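Local coordinates for diheme cytochrome c (Shewanella baltica, PDB 3U99), which carries two covalently bound c-type haems and serves as an electron-transfer protein, at the heme c site. Residues are numbered along the deposited sequence; one frame, centred on the assembly and turned at random.

The heme c site. Residues 30, 91-92, 97, 100-101, 103-104, 108-109, 115, 117-121, 124-125, 133-135, 138, 140, 146. With HEC (heme c), chain B.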
loop_
_atom_site.group_PDB
_atom_site.type_symbol
_atom_site.label_atom_id
_atom_site.label_comp_id
_atom_site.label_asym_id
_atom_site.label_seq_id
_atom_site.Cartn_x
_atom_site.Cartn_y
_atom_site.Cartn_z
ATOM N N LEU A 30 -4.218 0.850 6.735
ATOM C CA LEU A 30 -4.787 1.470 5.525
ATOM C C LEU A 30 -6.041 0.781 5.003
ATOM O O LEU A 30 -6.715 1.354 4.149
ATOM C CB LEU A 30 -3.757 1.552 4.386
ATOM C CG LEU A 30 -2.558 2.473 4.710
ATOM C CD1 LEU A 30 -1.531 2.356 3.604
ATOM C CD2 LEU A 30 -2.990 3.913 4.868
ATOM N N ILE A 91 -6.214 -0.132 -1.993
ATOM C CA ILE A 91 -6.181 1.097 -1.175
ATOM C C ILE A 91 -6.553 2.307 -2.018
ATOM O O ILE A 91 -7.269 3.171 -1.561
ATOM C CB ILE A 91 -4.823 1.248 -0.523
ATOM C CG1 ILE A 91 -4.552 0.094 0.456
ATOM C CG2 ILE A 91 -4.750 2.557 0.228
ATOM C CD1 ILE A 91 -3.082 -0.074 0.839
ATOM N N THR A 92 -6.026 2.335 -3.226
ATOM C CA THR A 92 -6.207 3.516 -4.102
ATOM C C THR A 92 -7.640 3.613 -4.605
ATOM O O THR A 92 -7.943 4.607 -5.294
ATOM C CB THR A 92 -5.215 3.480 -5.273
ATOM O OG1 THR A 92 -5.334 2.204 -5.912
ATOM C CG2 THR A 92 -3.781 3.658 -4.770
ATOM N N PHE A 97 -8.831 7.632 0.236
ATOM C CA PHE A 97 -7.639 7.824 -0.554
ATOM C C PHE A 97 -7.996 8.790 -1.683
ATOM O O PHE A 97 -7.283 9.709 -1.956
ATOM C CB PHE A 97 -7.178 6.500 -1.190
ATOM C CG PHE A 97 -6.017 6.701 -2.069
ATOM C CD1 PHE A 97 -4.740 6.704 -1.512
ATOM C CD2 PHE A 97 -6.165 7.004 -3.397
ATOM C CE1 PHE A 97 -3.663 6.985 -2.313
ATOM C CE2 PHE A 97 -5.058 7.310 -4.172
ATOM C CZ PHE A 97 -3.814 7.298 -3.622
ATOM N N LYS A 100 -8.236 12.361 -0.618
ATOM C CA LYS A 100 -6.982 12.985 -0.261
ATOM C C LYS A 100 -6.157 13.311 -1.500
ATOM O O LYS A 100 -5.295 14.209 -1.381
ATOM C CB LYS A 100 -6.201 12.100 0.756
ATOM C CG LYS A 100 -6.907 12.149 2.116
ATOM C CD LYS A 100 -6.376 11.124 3.031
ATOM C CE LYS A 100 -7.046 11.100 4.414
ATOM N NZ LYS A 100 -7.172 12.483 4.968
ATOM N N HIS A 101 -6.376 12.655 -2.606
ATOM C CA HIS A 101 -5.497 12.818 -3.781
ATOM C C HIS A 101 -6.193 13.500 -4.959
ATOM O O HIS A 101 -5.613 13.594 -6.054
ATOM C CB HIS A 101 -4.970 11.439 -4.186
ATOM C CG HIS A 101 -4.048 10.924 -3.134
ATOM N ND1 HIS A 101 -4.493 10.291 -2.021
ATOM C CD2 HIS A 101 -2.685 10.996 -2.969
ATOM C CE1 HIS A 101 -3.474 9.989 -1.221
ATOM N NE2 HIS A 101 -2.336 10.405 -1.774
ATOM N N GLU A 103 -6.830 16.525 -5.886
ATOM C CA GLU A 103 -6.325 17.761 -6.490
ATOM C C GLU A 103 -5.027 17.511 -7.244
ATOM O O GLU A 103 -4.437 18.447 -7.810
ATOM C CB GLU A 103 -6.158 18.803 -5.389
ATOM C CG GLU A 103 -7.445 19.239 -4.693
ATOM C CD GLU A 103 -8.382 19.998 -5.583
ATOM O OE1 GLU A 103 -8.088 20.452 -6.740
ATOM O OE2 GLU A 103 -9.538 20.195 -5.115
ATOM N N ILE A 104 -4.531 16.277 -7.288
ATOM C CA ILE A 104 -3.229 16.006 -7.911
ATOM C C ILE A 104 -3.481 15.657 -9.373
ATOM O O ILE A 104 -4.191 14.685 -9.655
ATOM C CB ILE A 104 -2.519 14.861 -7.193
ATOM C CG1 ILE A 104 -2.385 15.117 -5.691
ATOM C CG2 ILE A 104 -1.189 14.590 -7.893
ATOM C CD1 ILE A 104 -1.917 13.866 -4.960
ATOM N N MET A 108 1.209 14.601 -13.107
ATOM C CA MET A 108 2.166 14.257 -12.050
ATOM C C MET A 108 2.121 12.782 -11.673
ATOM O O MET A 108 2.959 12.350 -10.877
ATOM C CB MET A 108 1.857 15.061 -10.783
ATOM C CG MET A 108 2.089 16.546 -10.971
ATOM S SD MET A 108 1.740 17.487 -9.494
ATOM C CE MET A 108 1.513 19.109 -10.214
ATOM N N VAL A 109 1.267 12.010 -12.146
ATOM C CA VAL A 109 0.936 10.629 -11.791
ATOM C C VAL A 109 0.902 9.777 -13.059
ATOM O O VAL A 109 1.952 9.253 -13.457
ATOM C CB VAL A 109 -0.354 10.579 -10.951
ATOM C CG1 VAL A 109 -0.601 9.161 -10.441
ATOM C CG2 VAL A 109 -0.257 11.595 -9.784
ATOM N N VAL A 115 6.496 8.032 -11.685
ATOM C CA VAL A 115 5.384 7.647 -10.798
ATOM C C VAL A 115 4.418 6.608 -11.461
ATOM O O VAL A 115 4.353 5.471 -11.044
ATOM C CB VAL A 115 4.602 8.926 -10.357
ATOM C CG1 VAL A 115 3.395 8.606 -9.556
ATOM C CG2 VAL A 115 5.544 9.860 -9.588
ATOM N N SER A 117 1.395 5.573 -11.339
ATOM C CA SER A 117 0.156 5.355 -10.646
ATOM C C SER A 117 0.385 5.635 -9.193
ATOM O O SER A 117 1.494 5.806 -8.727
ATOM C CB SER A 117 -0.239 3.918 -10.903
ATOM O OG SER A 117 0.576 3.057 -10.231
ATOM N N PHE A 118 -0.729 5.720 -8.463
ATOM C CA PHE A 118 -0.620 5.984 -7.044
ATOM C C PHE A 118 -0.232 4.803 -6.188
ATOM O O PHE A 118 0.009 4.962 -4.998
ATOM C CB PHE A 118 -2.004 6.449 -6.602
ATOM C CG PHE A 118 -2.332 7.885 -6.905
ATOM C CD1 PHE A 118 -1.632 8.906 -6.345
ATOM C CD2 PHE A 118 -3.377 8.183 -7.722
ATOM C CE1 PHE A 118 -1.905 10.224 -6.619
ATOM C CE2 PHE A 118 -3.685 9.509 -8.039
ATOM C CZ PHE A 118 -2.967 10.515 -7.448
ATOM N N SER A 119 -0.223 3.618 -6.735
ATOM C CA SER A 119 -0.007 2.419 -5.910
ATOM C C SER A 119 1.307 2.417 -5.185
ATOM O O SER A 119 1.343 1.938 -4.055
ATOM C CB SER A 119 -0.092 1.181 -6.814
ATOM O OG SER A 119 -1.351 0.969 -7.335
ATOM N N GLN A 120 2.400 2.832 -5.780
ATOM C CA GLN A 120 3.648 2.754 -4.990
ATOM C C GLN A 120 3.773 4.057 -4.228
ATOM O O GLN A 120 4.367 5.050 -4.660
ATOM C CB GLN A 120 4.886 2.443 -5.831
ATOM C CG GLN A 120 6.208 2.388 -5.031
ATOM C CD GLN A 120 6.479 1.013 -4.447
ATOM O OE1 GLN A 120 5.602 0.344 -3.968
ATOM N NE2 GLN A 120 7.723 0.567 -4.440
ATOM N N CYS A 121 3.188 4.091 -3.034
ATOM C CA CYS A 121 3.138 5.337 -2.298
ATOM C C CYS A 121 4.515 5.921 -2.017
ATOM O O CYS A 121 4.598 7.143 -1.892
ATOM C CB CYS A 121 2.495 5.098 -0.924
ATOM S SG CYS A 121 1.112 3.901 -0.839
ATOM N N CYS A 124 6.380 9.031 -3.607
ATOM C CA CYS A 124 6.040 10.390 -3.230
ATOM C C CYS A 124 6.169 10.621 -1.719
ATOM O O CYS A 124 6.537 11.699 -1.268
ATOM C CB CYS A 124 4.618 10.735 -3.661
ATOM S SG CYS A 124 4.336 10.591 -5.435
ATOM N N HIS A 125 5.788 9.623 -0.948
ATOM C CA HIS A 125 5.827 9.624 0.503
ATOM C C HIS A 125 6.984 8.744 0.875
ATOM O O HIS A 125 6.852 7.513 1.005
ATOM C CB HIS A 125 4.533 9.095 1.077
ATOM C CG HIS A 125 3.256 9.765 0.729
ATOM N ND1 HIS A 125 2.826 10.894 1.396
ATOM C CD2 HIS A 125 2.271 9.446 -0.131
ATOM C CE1 HIS A 125 1.638 11.213 0.919
ATOM N NE2 HIS A 125 1.245 10.361 -0.013
ATOM N N PHE A 133 2.731 9.746 5.959
ATOM C CA PHE A 133 2.164 10.262 4.708
ATOM C C PHE A 133 1.960 11.753 4.720
ATOM O O PHE A 133 1.352 12.292 3.789
ATOM C CB PHE A 133 0.808 9.551 4.421
ATOM C CG PHE A 133 0.937 8.057 4.230
ATOM C CD1 PHE A 133 1.301 7.542 2.999
ATOM C CD2 PHE A 133 0.735 7.150 5.238
ATOM C CE1 PHE A 133 1.441 6.173 2.808
ATOM C CE2 PHE A 133 0.889 5.797 5.042
ATOM C CZ PHE A 133 1.244 5.272 3.834
ATOM N N ASP A 134 2.459 12.449 5.675
ATOM C CA ASP A 134 2.187 13.866 5.850
ATOM C C ASP A 134 2.460 14.693 4.596
ATOM O O ASP A 134 3.500 14.602 3.966
ATOM C CB ASP A 134 3.027 14.394 6.995
ATOM C CG ASP A 134 2.674 13.709 8.334
ATOM O OD1 ASP A 134 2.161 14.359 9.279
ATOM O OD2 ASP A 134 2.986 12.500 8.466
ATOM N N GLU A 135 1.498 15.540 4.260
ATOM C CA GLU A 135 1.569 16.404 3.092
ATOM C C GLU A 135 2.814 17.252 3.094
ATOM O O GLU A 135 3.370 17.534 2.016
ATOM C CB GLU A 135 0.335 17.306 2.934
ATOM C CG GLU A 135 0.029 17.996 4.245
ATOM C CD GLU A 135 -0.058 19.491 4.111
ATOM O OE1 GLU A 135 -1.143 19.777 3.516
ATOM O OE2 GLU A 135 0.836 20.237 4.572
ATOM N N VAL A 138 5.746 15.292 1.444
ATOM C CA VAL A 138 5.578 14.703 0.126
ATOM C C VAL A 138 6.496 15.376 -0.892
ATOM O O VAL A 138 6.623 16.587 -0.882
ATOM C CB VAL A 138 4.136 14.946 -0.443
ATOM C CG1 VAL A 138 3.993 14.640 -1.934
ATOM C CG2 VAL A 138 3.247 14.073 0.362
ATOM N N ILE A 140 7.148 14.737 -5.042
ATOM C CA ILE A 140 6.741 14.013 -6.241
ATOM C C ILE A 140 7.889 13.972 -7.238
ATOM O O ILE A 140 8.368 15.017 -7.653
ATOM C CB ILE A 140 5.509 14.655 -6.874
ATOM C CG1 ILE A 140 4.367 14.661 -5.874
ATOM C CG2 ILE A 140 5.200 13.940 -8.172
ATOM C CD1 ILE A 140 3.056 15.061 -6.505
ATOM N N TRP A 146 5.681 19.071 -2.568
ATOM C CA TRP A 146 4.327 19.568 -2.812
ATOM C C TRP A 146 4.070 20.870 -2.083
ATOM O O TRP A 146 3.444 21.801 -2.605
ATOM C CB TRP A 146 3.403 18.454 -2.339
ATOM C CG TRP A 146 1.959 18.732 -2.465
ATOM C CD1 TRP A 146 1.119 19.033 -1.420
ATOM C CD2 TRP A 146 1.189 18.721 -3.662
ATOM N NE1 TRP A 146 -0.150 19.192 -1.923
ATOM C CE2 TRP A 146 -0.125 19.023 -3.270
ATOM C CE3 TRP A 146 1.513 18.480 -5.009
ATOM C CZ2 TRP A 146 -1.120 19.089 -4.213
ATOM C CZ3 TRP A 146 0.487 18.560 -5.914
ATOM C CH2 TRP A 146 -0.797 18.861 -5.497
HETATM FE FE HEC B . -0.547 10.396 -0.944
HETATM C CHA HEC B . -1.571 13.163 0.730
HETATM C CHB HEC B . -1.689 8.436 1.555
HETATM C CHC HEC B . 0.246 7.615 -2.825
HETATM C CHD HEC B . 0.879 12.386 -3.278
HETATM N NA HEC B . -1.397 10.725 0.832
HETATM C C1A HEC B . -1.764 11.918 1.374
HETATM C C2A HEC B . -2.328 11.761 2.685
HETATM C C3A HEC B . -2.359 10.436 2.915
HETATM C C4A HEC B . -1.790 9.773 1.746
HETATM C CMA HEC B . -2.843 9.696 4.161
HETATM C CAA HEC B . -2.741 12.868 3.615
HETATM C CBA HEC B . -1.484 13.502 4.186
HETATM C CGA HEC B . -1.684 14.687 5.112
HETATM O O1A HEC B . -2.848 14.803 5.618
HETATM O O2A HEC B . -0.782 15.410 5.539
HETATM N NB HEC B . -0.713 8.402 -0.654
HETATM C C1B HEC B . -1.247 7.764 0.464
HETATM C C2B HEC B . -1.160 6.373 0.248
HETATM C C3B HEC B . -0.665 6.170 -0.976
HETATM C C4B HEC B . -0.343 7.431 -1.546
HETATM C CMB HEC B . -1.612 5.371 1.333
HETATM C CAB HEC B . -0.292 4.858 -1.696
HETATM C CBB HEC B . -1.494 3.812 -1.700
HETATM N NC HEC B . 0.358 10.062 -2.720
HETATM C C1C HEC B . 0.596 8.880 -3.291
HETATM C C2C HEC B . 1.367 8.989 -4.474
HETATM C C3C HEC B . 1.576 10.360 -4.577
HETATM C C4C HEC B . 0.970 11.005 -3.490
HETATM C CMC HEC B . 1.918 7.876 -5.316
HETATM C CAC HEC B . 2.431 11.070 -5.605
HETATM C CBC HEC B . 1.936 10.972 -7.049
HETATM N ND HEC B . -0.407 12.382 -1.241
HETATM C C1D HEC B . 0.235 12.978 -2.278
HETATM C C2D HEC B . 0.075 14.403 -2.181
HETATM C C3D HEC B . -0.701 14.662 -1.100
HETATM C C4D HEC B . -0.953 13.337 -0.490
HETATM C CMD HEC B . 0.635 15.399 -3.167
HETATM C CAD HEC B . -1.135 16.030 -0.615
HETATM C CBD HEC B . -2.377 16.438 -1.475
HETATM C CGD HEC B . -2.743 17.915 -1.378
HETATM O O1D HEC B . -2.689 18.147 -0.023
HETATM O O2D HEC B . -3.738 18.260 -2.183
HETATM O O HOH W 1 -5.457 16.254 -3.276
HETATM O O HOH W 2 0.328 15.842 7.958
#
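The porphyrin of this c-type haem is held between two imidazoles, one on each face, with aromatic rings packed around them. His101 and His125 each bring NE2 to within 2.0 Å of HEC FE; lying 177° apart across the iron, they complete a near-octahedral shell with the porphyrin nitrogens. Over one face of the His101 imidazole lies the tip of Phe97, CZ above its centre. The Phe97 ring stands edge-on to the HEC pyrrole containing NB, the planes 89° apart, with Phe97 CE1 3.4 Å from HEC C3B. Phe118, on the same side, sets its CD1 edge against C2C of the neighbouring pyrrole, while Val109 covers one of its own faces. On the opposite haem face, Phe133 lays CB over the pyrrole that carries the A propionate, reaches CD1 to the meso carbon CHB and flanks one face of His125. Phenylalanine suits both imidazole faces, packing there without competing for iron.

Cys121 and Cys124, with His125, form the CXXCH motif; cysteine sulfur can form thioethers with the former vinyl groups, here at CAB and CAC, fixing the haem's rotation. At the rim, Trp146, CG anti to the backbone N (chi1 179°), spreads its wide indole against methyl HEC CMD, 3.6 Å from the five-membered-ring centroid of Trp146; Met108 SD lies at the indole edge. An alanine here would remove that face, and would probably loosen the packing beside the D propionate. The A propionate accepts a hydrogen bond at HEC O2A from Glu135 N (2.6 Å), and a water links O2A to Asp134 OD1. Histidine can bind iron through NE2 while its other nitrogen donates, which would probably strengthen NE2 as a ligand: away from the iron, His101 ND1 meets a lone pair of Phe97 O, 2.9 Å off in the imidazole plane.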